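Local coordinates for soluble lytic murein transglycosylase (Escherichia coli, PDB 1QSA), which probably cleaves the glycosidic bonds between N-acetylmuramic acid and N-acetylglucosamine in peptidoglycan, leaving a 1,6-anhydro bond on the muramic acid, at residues A371-S377 and A417-Y422; W429-V433 and E447-Y453; A219-A223 and E253-V258; L202-R206 and S239-Q244. All coordinates share one frame; numbering follows the deposited sequence.

Contact 1 (A371-S377 and A417-Y422); sequences APQNVDS and AQLARY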
loop_
_atom_site.group_PDB
_atom_site.type_symbol
_atom_site.label_atom_id
_atom_site.label_comp_id
_atom_site.label_asym_id
_atom_site.label_seq_id
_atom_site.Cartn_x
_atom_site.Cartn_y
_atom_site.Cartn_z
ATOM N N ALA A 371 -6.348 14.358 23.093
ATOM C CA ALA A 371 -5.029 14.963 22.941
ATOM C C ALA A 371 -4.894 15.954 24.113
ATOM O O ALA A 371 -5.882 16.272 24.785
ATOM C CB ALA A 371 -4.940 15.695 21.604
ATOM N N PRO A 372 -3.673 16.428 24.392
ATOM C CA PRO A 372 -3.470 17.380 25.494
ATOM C C PRO A 372 -4.325 18.642 25.341
ATOM O O PRO A 372 -4.683 19.031 24.228
ATOM C CB PRO A 372 -1.982 17.721 25.378
ATOM C CG PRO A 372 -1.385 16.470 24.803
ATOM C CD PRO A 372 -2.394 16.079 23.750
ATOM N N GLN A 373 -4.658 19.270 26.467
ATOM C CA GLN A 373 -5.454 20.496 26.454
ATOM C C GLN A 373 -4.670 21.619 25.771
ATOM O O GLN A 373 -5.249 22.443 25.064
ATOM C CB GLN A 373 -5.824 20.909 27.881
ATOM C CG GLN A 373 -6.772 19.946 28.576
ATOM C CD GLN A 373 -8.141 19.900 27.919
ATOM O OE1 GLN A 373 -8.533 20.824 27.199
ATOM N NE2 GLN A 373 -8.890 18.836 28.192
ATOM N N ASN A 374 -3.359 21.646 26.009
ATOM C CA ASN A 374 -2.462 22.637 25.412
ATOM C C ASN A 374 -1.734 21.994 24.233
ATOM O O ASN A 374 -0.936 21.078 24.427
ATOM C CB ASN A 374 -1.405 23.103 26.419
ATOM C CG ASN A 374 -1.974 23.983 27.506
ATOM O OD1 ASN A 374 -2.243 25.165 27.283
ATOM N ND2 ASN A 374 -2.120 23.425 28.704
ATOM N N VAL A 375 -1.990 22.490 23.025
ATOM C CA VAL A 375 -1.354 21.951 21.824
ATOM C C VAL A 375 -0.188 22.801 21.334
ATOM O O VAL A 375 0.533 22.410 20.409
ATOM C CB VAL A 375 -2.372 21.784 20.670
ATOM C CG1 VAL A 375 -3.502 20.889 21.110
ATOM C CG2 VAL A 375 -2.900 23.130 20.224
ATOM N N ASP A 376 -0.014 23.967 21.954
ATOM C CA ASP A 376 1.062 24.876 21.583
ATOM C C ASP A 376 2.394 24.458 22.187
ATOM O O ASP A 376 2.542 24.346 23.403
ATOM C CB ASP A 376 0.722 26.308 21.996
ATOM C CG ASP A 376 -0.523 26.831 21.309
ATOM O OD1 ASP A 376 -0.822 26.386 20.176
ATOM O OD2 ASP A 376 -1.202 27.694 21.903
ATOM N N SER A 377 3.342 24.173 21.309
ATOM C CA SER A 377 4.683 23.773 21.705
ATOM C C SER A 377 5.642 24.508 20.784
ATOM O O SER A 377 5.214 25.279 19.918
ATOM C CB SER A 377 4.860 22.253 21.557
ATOM O OG SER A 377 4.566 21.809 20.240
ATOM N N ALA A 417 0.613 13.788 19.382
ATOM C CA ALA A 417 -0.809 13.999 19.664
ATOM C C ALA A 417 -1.136 15.499 19.639
ATOM O O ALA A 417 -2.201 15.908 19.174
ATOM C CB ALA A 417 -1.188 13.374 21.028
ATOM N N GLN A 418 -0.213 16.322 20.144
ATOM C CA GLN A 418 -0.413 17.771 20.112
ATOM C C GLN A 418 -0.439 18.231 18.661
ATOM O O GLN A 418 -1.272 19.043 18.294
ATOM C CB GLN A 418 0.712 18.509 20.828
ATOM C CG GLN A 418 0.711 18.371 22.335
ATOM C CD GLN A 418 1.877 19.118 22.945
ATOM O OE1 GLN A 418 3.035 18.879 22.594
ATOM N NE2 GLN A 418 1.581 20.032 23.855
ATOM N N LEU A 419 0.495 17.723 17.852
ATOM C CA LEU A 419 0.555 18.082 16.436
ATOM C C LEU A 419 -0.724 17.620 15.710
ATOM O O LEU A 419 -1.290 18.351 14.895
ATOM C CB LEU A 419 1.824 17.497 15.783
ATOM C CG LEU A 419 3.147 18.202 16.147
ATOM C CD1 LEU A 419 4.347 17.423 15.624
ATOM C CD2 LEU A 419 3.141 19.626 15.574
ATOM N N ALA A 420 -1.197 16.417 16.031
ATOM C CA ALA A 420 -2.431 15.907 15.427
ATOM C C ALA A 420 -3.595 16.855 15.759
ATOM O O ALA A 420 -4.343 17.271 14.872
ATOM C CB ALA A 420 -2.737 14.491 15.943
ATOM N N ARG A 421 -3.687 17.262 17.026
ATOM C CA ARG A 421 -4.771 18.153 17.459
ATOM C C ARG A 421 -4.633 19.557 16.875
ATOM O O ARG A 421 -5.630 20.192 16.561
ATOM C CB ARG A 421 -4.840 18.213 18.985
ATOM C CG ARG A 421 -6.042 18.987 19.513
ATOM C CD ARG A 421 -7.345 18.294 19.147
ATOM N NE ARG A 421 -8.511 19.154 19.362
ATOM C CZ ARG A 421 -9.760 18.710 19.458
ATOM N NH1 ARG A 421 -10.019 17.410 19.361
ATOM N NH2 ARG A 421 -10.755 19.572 19.646
ATOM N N TYR A 422 -3.396 20.026 16.724
ATOM C CA TYR A 422 -3.135 21.347 16.143
ATOM C C TYR A 422 -3.643 21.345 14.687
ATOM O O TYR A 422 -4.336 22.259 14.257
ATOM C CB TYR A 422 -1.640 21.653 16.174
ATOM C CG TYR A 422 -1.300 23.035 15.688
ATOM C CD1 TYR A 422 -1.342 24.123 16.554
ATOM C CD2 TYR A 422 -0.922 23.256 14.364
ATOM C CE1 TYR A 422 -1.012 25.406 16.112
ATOM C CE2 TYR A 422 -0.589 24.542 13.909
ATOM C CZ TYR A 422 -0.641 25.605 14.793
ATOM O OH TYR A 422 -0.326 26.878 14.362
HETATM O O HOH W 1 3.677 21.807 25.031
#

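Contact 2 (W429-V433 and E447-Y453); sequences WDLSV and ERFPLAY. With SO4 (sulfate ion), chain B; SO4 (sulfate ion), chain H.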
loop_
_atom_site.group_PDB
_atom_site.type_symbol
_atom_site.label_atom_id
_atom_site.label_comp_id
_atom_site.label_asym_id
_atom_site.label_seq_id
_atom_site.Cartn_x
_atom_site.Cartn_y
_atom_site.Cartn_z
ATOM N N TRP A 429 -7.320 18.360 7.809
ATOM C CA TRP A 429 -7.795 16.987 8.053
ATOM C C TRP A 429 -6.796 15.900 7.705
ATOM O O TRP A 429 -6.615 14.946 8.479
ATOM C CB TRP A 429 -9.120 16.749 7.333
ATOM C CG TRP A 429 -10.109 17.884 7.506
ATOM C CD1 TRP A 429 -10.700 18.609 6.508
ATOM C CD2 TRP A 429 -10.653 18.378 8.740
ATOM N NE1 TRP A 429 -11.587 19.507 7.045
ATOM C CE2 TRP A 429 -11.582 19.385 8.410
ATOM C CE3 TRP A 429 -10.444 18.063 10.093
ATOM C CZ2 TRP A 429 -12.315 20.082 9.379
ATOM C CZ3 TRP A 429 -11.179 18.766 11.070
ATOM C CH2 TRP A 429 -12.103 19.759 10.699
ATOM N N ASP A 430 -6.189 16.011 6.523
ATOM C CA ASP A 430 -5.182 15.022 6.142
ATOM C C ASP A 430 -3.977 14.994 7.091
ATOM O O ASP A 430 -3.478 13.921 7.449
ATOM C CB ASP A 430 -4.748 15.150 4.668
ATOM C CG ASP A 430 -4.453 16.567 4.223
ATOM O OD1 ASP A 430 -4.380 17.517 5.029
ATOM O OD2 ASP A 430 -4.312 16.736 2.999
ATOM N N LEU A 431 -3.517 16.166 7.524
ATOM C CA LEU A 431 -2.388 16.223 8.443
ATOM C C LEU A 431 -2.747 15.636 9.802
ATOM O O LEU A 431 -1.918 15.000 10.446
ATOM C CB LEU A 431 -1.869 17.664 8.581
ATOM C CG LEU A 431 -1.465 18.292 7.240
ATOM C CD1 LEU A 431 -0.802 19.663 7.494
ATOM C CD2 LEU A 431 -0.484 17.356 6.504
ATOM N N SER A 432 -3.988 15.842 10.231
ATOM C CA SER A 432 -4.451 15.288 11.499
ATOM C C SER A 432 -4.353 13.761 11.431
ATOM O O SER A 432 -3.764 13.137 12.312
ATOM C CB SER A 432 -5.901 15.722 11.769
ATOM O OG SER A 432 -6.433 15.116 12.940
ATOM N N VAL A 433 -4.876 13.166 10.358
ATOM C CA VAL A 433 -4.818 11.697 10.222
ATOM C C VAL A 433 -3.359 11.224 10.131
ATOM O O VAL A 433 -2.947 10.258 10.789
ATOM C CB VAL A 433 -5.622 11.193 8.973
ATOM C CG1 VAL A 433 -5.392 9.690 8.773
ATOM C CG2 VAL A 433 -7.132 11.453 9.151
ATOM N N GLU A 447 -9.314 12.717 16.179
ATOM C CA GLU A 447 -8.292 13.184 15.241
ATOM C C GLU A 447 -8.104 12.224 14.071
ATOM O O GLU A 447 -7.716 12.640 12.971
ATOM C CB GLU A 447 -6.953 13.419 15.956
ATOM C CG GLU A 447 -6.962 14.569 16.987
ATOM C CD GLU A 447 -7.649 14.208 18.291
ATOM O OE1 GLU A 447 -7.655 13.021 18.674
ATOM O OE2 GLU A 447 -8.178 15.120 18.955
ATOM N N ARG A 448 -8.383 10.940 14.302
ATOM C CA ARG A 448 -8.272 9.935 13.244
ATOM C C ARG A 448 -9.463 9.992 12.277
ATOM O O ARG A 448 -9.347 9.578 11.122
ATOM C CB ARG A 448 -8.248 8.511 13.834
ATOM C CG ARG A 448 -7.012 8.163 14.695
ATOM C CD ARG A 448 -7.031 6.675 15.119
ATOM N NE ARG A 448 -6.945 5.801 13.960
ATOM C CZ ARG A 448 -7.510 4.597 13.871
ATOM N NH1 ARG A 448 -8.149 4.065 14.911
ATOM N NH2 ARG A 448 -7.401 3.903 12.749
ATOM N N PHE A 449 -10.614 10.465 12.754
ATOM C CA PHE A 449 -11.813 10.487 11.924
ATOM C C PHE A 449 -12.489 11.842 11.962
ATOM O O PHE A 449 -13.635 11.971 12.400
ATOM C CB PHE A 449 -12.749 9.361 12.393
ATOM C CG PHE A 449 -12.121 7.999 12.289
ATOM C CD1 PHE A 449 -11.969 7.393 11.038
ATOM C CD2 PHE A 449 -11.559 7.381 13.416
ATOM C CE1 PHE A 449 -11.250 6.196 10.908
ATOM C CE2 PHE A 449 -10.840 6.190 13.301
ATOM C CZ PHE A 449 -10.680 5.595 12.043
ATOM N N PRO A 450 -11.806 12.869 11.427
ATOM C CA PRO A 450 -12.363 14.221 11.417
ATOM C C PRO A 450 -13.552 14.366 10.473
ATOM O O PRO A 450 -13.623 13.659 9.465
ATOM C CB PRO A 450 -11.183 15.063 10.942
ATOM C CG PRO A 450 -10.464 14.135 9.994
ATOM C CD PRO A 450 -10.480 12.832 10.768
ATOM N N LEU A 451 -14.460 15.294 10.788
ATOM C CA LEU A 451 -15.633 15.556 9.954
ATOM C C LEU A 451 -15.232 16.454 8.788
ATOM O O LEU A 451 -15.699 17.593 8.653
ATOM C CB LEU A 451 -16.751 16.210 10.776
ATOM C CG LEU A 451 -17.282 15.336 11.913
ATOM C CD1 LEU A 451 -18.374 16.090 12.672
ATOM C CD2 LEU A 451 -17.817 14.014 11.372
ATOM N N ALA A 452 -14.399 15.900 7.920
ATOM C CA ALA A 452 -13.867 16.616 6.765
ATOM C C ALA A 452 -14.875 16.894 5.648
ATOM O O ALA A 452 -15.699 16.031 5.311
ATOM C CB ALA A 452 -12.689 15.851 6.219
ATOM N N TYR A 453 -14.838 18.116 5.109
ATOM C CA TYR A 453 -15.708 18.550 4.020
ATOM C C TYR A 453 -17.167 18.248 4.370
ATOM O O TYR A 453 -17.952 17.857 3.514
ATOM C CB TYR A 453 -15.299 17.824 2.715
ATOM C CG TYR A 453 -13.837 17.995 2.374
ATOM C CD1 TYR A 453 -13.394 19.149 1.719
ATOM C CD2 TYR A 453 -12.895 17.028 2.736
ATOM C CE1 TYR A 453 -12.045 19.340 1.433
ATOM C CE2 TYR A 453 -11.541 17.208 2.457
ATOM C CZ TYR A 453 -11.130 18.376 1.803
ATOM O OH TYR A 453 -9.802 18.581 1.524
HETATM S S SO4 B . -9.646 0.757 13.658
HETATM O O1 SO4 B . -10.967 0.344 13.145
HETATM O O2 SO4 B . -9.827 1.772 14.714
HETATM O O3 SO4 B . -8.981 -0.431 14.220
HETATM O O4 SO4 B . -8.810 1.303 12.574
HETATM S S SO4 H . -5.505 4.266 9.508
HETATM O O1 SO4 H . -6.795 3.724 9.979
HETATM O O2 SO4 H . -4.695 3.178 8.928
HETATM O O3 SO4 H . -5.754 5.292 8.481
HETATM O O4 SO4 H . -4.788 4.866 10.643
HETATM O O HOH W 2 -13.442 20.881 5.469
#

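Contact 3 (A219-A223 and E253-V258); sequences AVAFA and ELRDIV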
loop_
_atom_site.group_PDB
_atom_site.type_symbol
_atom_site.label_atom_id
_atom_site.label_comp_id
_atom_site.label_asym_id
_atom_site.label_seq_id
_atom_site.Cartn_x
_atom_site.Cartn_y
_atom_site.Cartn_z
ATOM N N ALA A 219 10.461 -24.578 -8.302
ATOM C CA ALA A 219 9.296 -24.345 -7.444
ATOM C C ALA A 219 8.573 -23.049 -7.814
ATOM O O ALA A 219 7.345 -22.975 -7.744
ATOM C CB ALA A 219 9.685 -24.356 -5.979
ATOM N N VAL A 220 9.325 -22.033 -8.238
ATOM C CA VAL A 220 8.685 -20.782 -8.651
ATOM C C VAL A 220 7.927 -21.019 -9.970
ATOM O O VAL A 220 6.763 -20.634 -10.110
ATOM C CB VAL A 220 9.716 -19.630 -8.827
ATOM C CG1 VAL A 220 9.006 -18.359 -9.313
ATOM C CG2 VAL A 220 10.435 -19.343 -7.506
ATOM N N ALA A 221 8.577 -21.674 -10.928
ATOM C CA ALA A 221 7.938 -21.952 -12.210
ATOM C C ALA A 221 6.691 -22.821 -12.001
ATOM O O ALA A 221 5.667 -22.624 -12.642
ATOM C CB ALA A 221 8.913 -22.644 -13.149
ATOM N N PHE A 222 6.790 -23.762 -11.066
ATOM C CA PHE A 222 5.683 -24.669 -10.759
ATOM C C PHE A 222 4.465 -23.865 -10.290
ATOM O O PHE A 222 3.331 -24.160 -10.681
ATOM C CB PHE A 222 6.114 -25.681 -9.697
ATOM C CG PHE A 222 5.014 -26.634 -9.275
ATOM C CD1 PHE A 222 4.724 -27.766 -10.031
ATOM C CD2 PHE A 222 4.295 -26.402 -8.108
ATOM C CE1 PHE A 222 3.723 -28.662 -9.622
ATOM C CE2 PHE A 222 3.298 -27.284 -7.693
ATOM C CZ PHE A 222 3.012 -28.413 -8.446
ATOM N N ALA A 223 4.703 -22.855 -9.459
ATOM C CA ALA A 223 3.625 -21.992 -8.985
ATOM C C ALA A 223 2.968 -21.261 -10.173
ATOM O O ALA A 223 1.749 -21.102 -10.215
ATOM C CB ALA A 223 4.162 -20.997 -7.969
ATOM N N GLU A 253 5.600 -28.198 -0.055
ATOM C CA GLU A 253 5.497 -26.847 -0.601
ATOM C C GLU A 253 4.769 -26.932 -1.933
ATOM O O GLU A 253 3.923 -26.084 -2.247
ATOM C CB GLU A 253 6.866 -26.180 -0.818
ATOM C CG GLU A 253 6.690 -24.775 -1.437
ATOM C CD GLU A 253 7.979 -24.062 -1.847
ATOM O OE1 GLU A 253 9.014 -24.723 -2.040
ATOM O OE2 GLU A 253 7.928 -22.819 -2.008
ATOM N N LEU A 254 5.081 -27.961 -2.721
ATOM C CA LEU A 254 4.419 -28.125 -4.009
ATOM C C LEU A 254 2.920 -28.388 -3.795
ATOM O O LEU A 254 2.087 -27.875 -4.537
ATOM C CB LEU A 254 5.034 -29.273 -4.813
ATOM C CG LEU A 254 6.511 -29.150 -5.192
ATOM C CD1 LEU A 254 6.854 -30.288 -6.141
ATOM C CD2 LEU A 254 6.797 -27.794 -5.863
ATOM N N ARG A 255 2.594 -29.197 -2.787
ATOM C CA ARG A 255 1.191 -29.495 -2.485
ATOM C C ARG A 255 0.461 -28.216 -2.094
ATOM O O ARG A 255 -0.653 -27.983 -2.552
ATOM C CB ARG A 255 1.070 -30.503 -1.342
ATOM C CG ARG A 255 1.430 -31.924 -1.721
ATOM C CD ARG A 255 0.937 -32.895 -0.656
ATOM N NE ARG A 255 1.519 -34.217 -0.855
ATOM C CZ ARG A 255 2.531 -34.697 -0.141
ATOM N NH1 ARG A 255 3.059 -33.980 0.843
ATOM N NH2 ARG A 255 3.010 -35.902 -0.405
ATOM N N ASP A 256 1.108 -27.383 -1.273
ATOM C CA ASP A 256 0.524 -26.111 -0.821
ATOM C C ASP A 256 0.207 -25.209 -2.009
ATOM O O ASP A 256 -0.851 -24.577 -2.065
ATOM C CB ASP A 256 1.483 -25.358 0.121
ATOM C CG ASP A 256 1.615 -25.996 1.496
ATOM O OD1 ASP A 256 0.920 -26.982 1.811
ATOM O OD2 ASP A 256 2.440 -25.495 2.283
ATOM N N ILE A 257 1.158 -25.127 -2.940
ATOM C CA ILE A 257 1.013 -24.306 -4.137
ATOM C C ILE A 257 -0.243 -24.691 -4.927
ATOM O O ILE A 257 -1.032 -23.825 -5.319
ATOM C CB ILE A 257 2.277 -24.422 -5.015
ATOM C CG1 ILE A 257 3.421 -23.638 -4.361
ATOM C CG2 ILE A 257 2.011 -23.940 -6.441
ATOM C CD1 ILE A 257 4.783 -23.973 -4.925
ATOM N N VAL A 258 -0.450 -25.992 -5.114
ATOM C CA VAL A 258 -1.613 -26.474 -5.855
ATOM C C VAL A 258 -2.910 -26.257 -5.079
ATOM O O VAL A 258 -3.907 -25.805 -5.650
ATOM C CB VAL A 258 -1.441 -27.957 -6.238
ATOM C CG1 VAL A 258 -2.737 -28.516 -6.835
ATOM C CG2 VAL A 258 -0.317 -28.091 -7.249
#

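Contact 4 (L202-R206 and S239-Q244); sequences LTFAR and SLAQAQ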
loop_
_atom_site.group_PDB
_atom_site.type_symbol
_atom_site.label_atom_id
_atom_site.label_comp_id
_atom_site.label_asym_id
_atom_site.label_seq_id
_atom_site.Cartn_x
_atom_site.Cartn_y
_atom_site.Cartn_z
ATOM N N LEU A 202 9.155 -29.278 -15.942
ATOM C CA LEU A 202 9.526 -30.680 -15.759
ATOM C C LEU A 202 10.772 -31.020 -16.582
ATOM O O LEU A 202 11.646 -31.762 -16.116
ATOM C CB LEU A 202 8.360 -31.611 -16.098
ATOM C CG LEU A 202 8.588 -33.089 -15.757
ATOM C CD1 LEU A 202 8.954 -33.268 -14.283
ATOM C CD2 LEU A 202 7.328 -33.879 -16.093
ATOM N N THR A 203 10.868 -30.448 -17.783
ATOM C CA THR A 203 12.034 -30.652 -18.649
ATOM C C THR A 203 13.249 -30.028 -17.947
ATOM O O THR A 203 14.311 -30.648 -17.868
ATOM C CB THR A 203 11.837 -29.989 -20.031
ATOM O OG1 THR A 203 10.712 -30.588 -20.683
ATOM C CG2 THR A 203 13.061 -30.177 -20.903
ATOM N N PHE A 204 13.062 -28.828 -17.393
ATOM C CA PHE A 204 14.120 -28.121 -16.663
ATOM C C PHE A 204 14.624 -28.998 -15.508
ATOM O O PHE A 204 15.826 -29.170 -15.328
ATOM C CB PHE A 204 13.578 -26.783 -16.117
ATOM C CG PHE A 204 14.547 -26.032 -15.227
ATOM C CD1 PHE A 204 15.479 -25.146 -15.778
ATOM C CD2 PHE A 204 14.507 -26.187 -13.837
ATOM C CE1 PHE A 204 16.355 -24.422 -14.955
ATOM C CE2 PHE A 204 15.381 -25.470 -13.002
ATOM C CZ PHE A 204 16.307 -24.584 -13.566
ATOM N N ALA A 205 13.687 -29.561 -14.746
ATOM C CA ALA A 205 13.994 -30.407 -13.596
ATOM C C ALA A 205 14.728 -31.705 -13.949
ATOM O O ALA A 205 15.581 -32.164 -13.200
ATOM C CB ALA A 205 12.714 -30.734 -12.841
ATOM N N ARG A 206 14.378 -32.293 -15.088
ATOM C CA ARG A 206 14.994 -33.543 -15.516
ATOM C C ARG A 206 16.337 -33.381 -16.224
ATOM O O ARG A 206 17.192 -34.260 -16.128
ATOM C CB ARG A 206 14.037 -34.312 -16.430
ATOM C CG ARG A 206 12.785 -34.808 -15.745
ATOM C CD ARG A 206 11.817 -35.386 -16.755
ATOM N NE ARG A 206 10.761 -36.153 -16.105
ATOM C CZ ARG A 206 9.682 -36.618 -16.728
ATOM N NH1 ARG A 206 9.498 -36.372 -18.018
ATOM N NH2 ARG A 206 8.774 -37.314 -16.049
ATOM N N SER A 239 6.214 -36.631 -10.707
ATOM C CA SER A 239 7.316 -36.549 -11.663
ATOM C C SER A 239 8.359 -35.515 -11.253
ATOM O O SER A 239 9.561 -35.751 -11.397
ATOM C CB SER A 239 6.798 -36.213 -13.057
ATOM O OG SER A 239 6.083 -37.303 -13.611
ATOM N N LEU A 240 7.901 -34.369 -10.750
ATOM C CA LEU A 240 8.816 -33.311 -10.321
ATOM C C LEU A 240 9.596 -33.733 -9.075
ATOM O O LEU A 240 10.807 -33.532 -8.993
ATOM C CB LEU A 240 8.046 -32.008 -10.063
ATOM C CG LEU A 240 8.871 -30.752 -9.766
ATOM C CD1 LEU A 240 9.940 -30.530 -10.837
ATOM C CD2 LEU A 240 7.928 -29.556 -9.691
ATOM N N ALA A 241 8.903 -34.349 -8.119
ATOM C CA ALA A 241 9.537 -34.806 -6.888
ATOM C C ALA A 241 10.611 -35.848 -7.197
ATOM O O ALA A 241 11.688 -35.831 -6.606
ATOM C CB ALA A 241 8.496 -35.378 -5.922
ATOM N N GLN A 242 10.329 -36.718 -8.162
ATOM C CA GLN A 242 11.278 -37.756 -8.555
ATOM C C GLN A 242 12.470 -37.184 -9.336
ATOM O O GLN A 242 13.609 -37.584 -9.110
ATOM C CB GLN A 242 10.567 -38.837 -9.374
ATOM C CG GLN A 242 11.451 -40.015 -9.768
ATOM C CD GLN A 242 11.768 -40.022 -11.249
ATOM O OE1 GLN A 242 12.659 -39.305 -11.710
ATOM N NE2 GLN A 242 11.023 -40.819 -12.011
ATOM N N ALA A 243 12.204 -36.239 -10.235
ATOM C CA ALA A 243 13.261 -35.614 -11.039
ATOM C C ALA A 243 14.294 -34.844 -10.209
ATOM O O ALA A 243 15.473 -34.775 -10.582
ATOM C CB ALA A 243 12.654 -34.698 -12.090
ATOM N N GLN A 244 13.863 -34.269 -9.087
ATOM C CA GLN A 244 14.773 -33.504 -8.237
ATOM C C GLN A 244 15.015 -34.090 -6.856
ATOM O O GLN A 244 15.608 -33.430 -5.999
ATOM C CB GLN A 244 14.296 -32.052 -8.113
ATOM C CG GLN A 244 14.251 -31.337 -9.441
ATOM C CD GLN A 244 13.949 -29.858 -9.285
ATOM O OE1 GLN A 244 13.005 -29.482 -8.586
ATOM N NE2 GLN A 244 14.737 -29.015 -9.949
HETATM O O HOH W 3 16.891 -30.288 -11.418
HETATM O O HOH W 4 10.470 -37.478 -13.444
#

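Contact 1 (A371-S377 and A417-Y422)
Gln418 reaches out from its helix and donates from NE2 to the backbone O of Asn374, at 2.8 Å and with an N-H...O angle of 160°. The acceptor lies close to the plane of the Gln418 amide, while the donor stands 24° off the carbonyl plane. An extended chain beyond CG (chi2 179°) carries the amide this far, and a glutamine suits the place because its nitrogen can serve two acceptors: water 1 accepts from the same NE2 and donates to Asp376 O, tying two carbonyls of the loop to one side chain. Nearer the helix, the ring of Pro372 crosses the Gln418 chain at about a right angle, CG to CG 3.8 Å. The loop 371-377, which leads into helix 378-381, is thus laid along helix 413-425, one of the helices of the L domain in this all-alpha superhelical protein. Val375 meets three residues of that helix. Its CB lies near Gln418 O. Its CG1 sits 3.6 Å from Arg421 CG, against the aliphatic part of a chain whose guanidinium turns away to salt bridges with Glu446 and Glu447. Its CG2 comes to the edge of the Tyr422 ring, 4.1 Å from CD1, the two side chains crossing almost perpendicularly. The small methyl of Ala371 fits close to the helix, its CB 3.6 Å from Arg421 CB.

Contact 2 (W429-V433 and E447-Y453)
Trp429, the residue with the most surface buried here, lays its indole against the chain that leaves helix 445-448 and runs to the N-cap of helix 454-461 at Tyr453. The contact joins helix 429-438 of the L domain to the link leading into the lysozyme-like Slt domain, with Tyr453 about 11 Å, side chain to side chain, from the predicted active-site residue Glu478. The broad, flat indole suits its place because it can meet a methyl, a proline ring and a phenol ring at once. Over one face sits the methyl of Ala452, a CH-pi contact with CB 3.7 Å from the centroid of the five-membered ring; a residue this small lets the backbone come close, its CA lying above the same face. Near the six-membered ring comes Pro450, whose CB lies against Trp429 CE3 as the two side chains slide past each other in opposite directions. The edge of the indole points toward the face of Tyr453 in an edge-to-face pair with planes at 63°. In the plane of the indole, water 2 accepts from both Trp429 NE1 and Tyr453 N. Pro450 also touches Val433, CD to CG2 4.0 Å, so its rigid ring bridges two residues one helical turn apart. Beyond it Arg448 turns away to grip two sulfate ions, probably from the crystallisation liquor, which Arg476 and Tyr597 also bind. The remaining polar link is short: with its OG anti to the backbone N (chi1 175°), Ser432 donates from OG to Glu447 O at 2.8 Å.

Contact 3 (A219-A223 and E253-V258)
With chi1 at 178°, Phe222 sends its ring straight across to helix 248-260, where Leu254, with CG turned the other way beside its own N (chi1 -61°), brings a methyl over it. Leu254 CD2 lies over one face of the ring, 4.1 Å from the centroid, a CH-pi contact. Farther out the ring reaches the backbone, with CE2 3.4 Å from Leu254 O, and its far end meets Val258, CZ to CG2 3.6 Å, the two side chains crossing at about a right angle. Ile257 meets the ring from another direction: its CG2 approaches obliquely, 3.7 Å from Phe222 CD2, and the same methyl rests 3.6 Å from Ala223 CA. A beta-branched residue fits here because its two arms diverge: both touch the ring, CG2 also reaching Ala223 and CD1 also Ala219 O. The short side chains of Ala219 and Ala223, one turn apart, let Ile257 come up to the backbone of the first helix. The segment axes stand 10.2 Å apart, a spacing that the ring and the Ile257 side chain span.

The two helices run nearly parallel, at 20°, as alternate members of the superhelix: helix 230-243 connects them along the chain and adds Leu240 against both Phe222 and Leu254. No hydrogen bond passes between the segments. Even Glu253, on the exposed border, meets the other helix through OE1 near the Ala219 methyl. Cohesion therefore depends on shape, on an aromatic ring packed against aliphatic branches whose torsions fit them to it.

Contact 4 (L202-R206 and S239-Q244)
Apolar packing joins Ala205 to Leu240 and Ala243. The methyl of Ala205 points at the opposite helix and meets Leu240 CD1 at 3.4 Å, tighter than usual for two carbons; alanine, with a single methyl, suits this close spacing. The same methyl lies 4.0 Å from Ala243 CB and touches the CG of Gln244. One turn earlier, Leu202 sends CD1 over the backbone where Ser239 passes into Leu240, 3.8 Å from Leu240 N, and its CD2 reaches the Ser239 CB. At the outer border the Arg206 CG packs on Ala243 CB, so that the aliphatic part of a long polar chain closes the apolar strip.

Helices 201-207 and 230-243 run nearly parallel, at 20° with segment axes 9.2 Å apart, and helix 212-228 lies between them in the chain: they are alternate helices of the alpha-superhelix.

Polar links across the groove run through water. Water 3 donates to Ala205 O and accepts from Gln244 NE2, each at 2.9 Å; that NE2 also donates to Thr214 O, so the amide joins three helices, and chi2 near 180° (-173°) stretches the Gln244 chain towards both partners. Water 4, in the plane of the Arg206 guanidinium, accepts from NE and donates to Ser239 O at 2.8 Å, with a weak further bond to Gln242 OE1. The guanidinium itself is covered on one face by Leu202 CD2, 3.6 Å above its centre.

Overall arrangement
Contacts 3 and 4 belong to one region of the superhelix and alternate along the chain; their centres lie 13 Å apart and they meet where Leu240 touches Phe222 and Leu254. Both pair nearly parallel helices and are partly buried, but contact 3 has no hydrogen bond between its segments, whereas contact 4 adds water bridges, as does contact 1. Contacts 1 and 2 lie across the chain's centre, 45 to 64 Å from the other two between centres, and are joined by the Arg421-Glu447 salt bridge. Contact 1 is a surface contact of loop on helix, held by a direct hydrogen bond from a side-chain amide; contact 2 is more buried and rests on aromatic packing near the Slt domain.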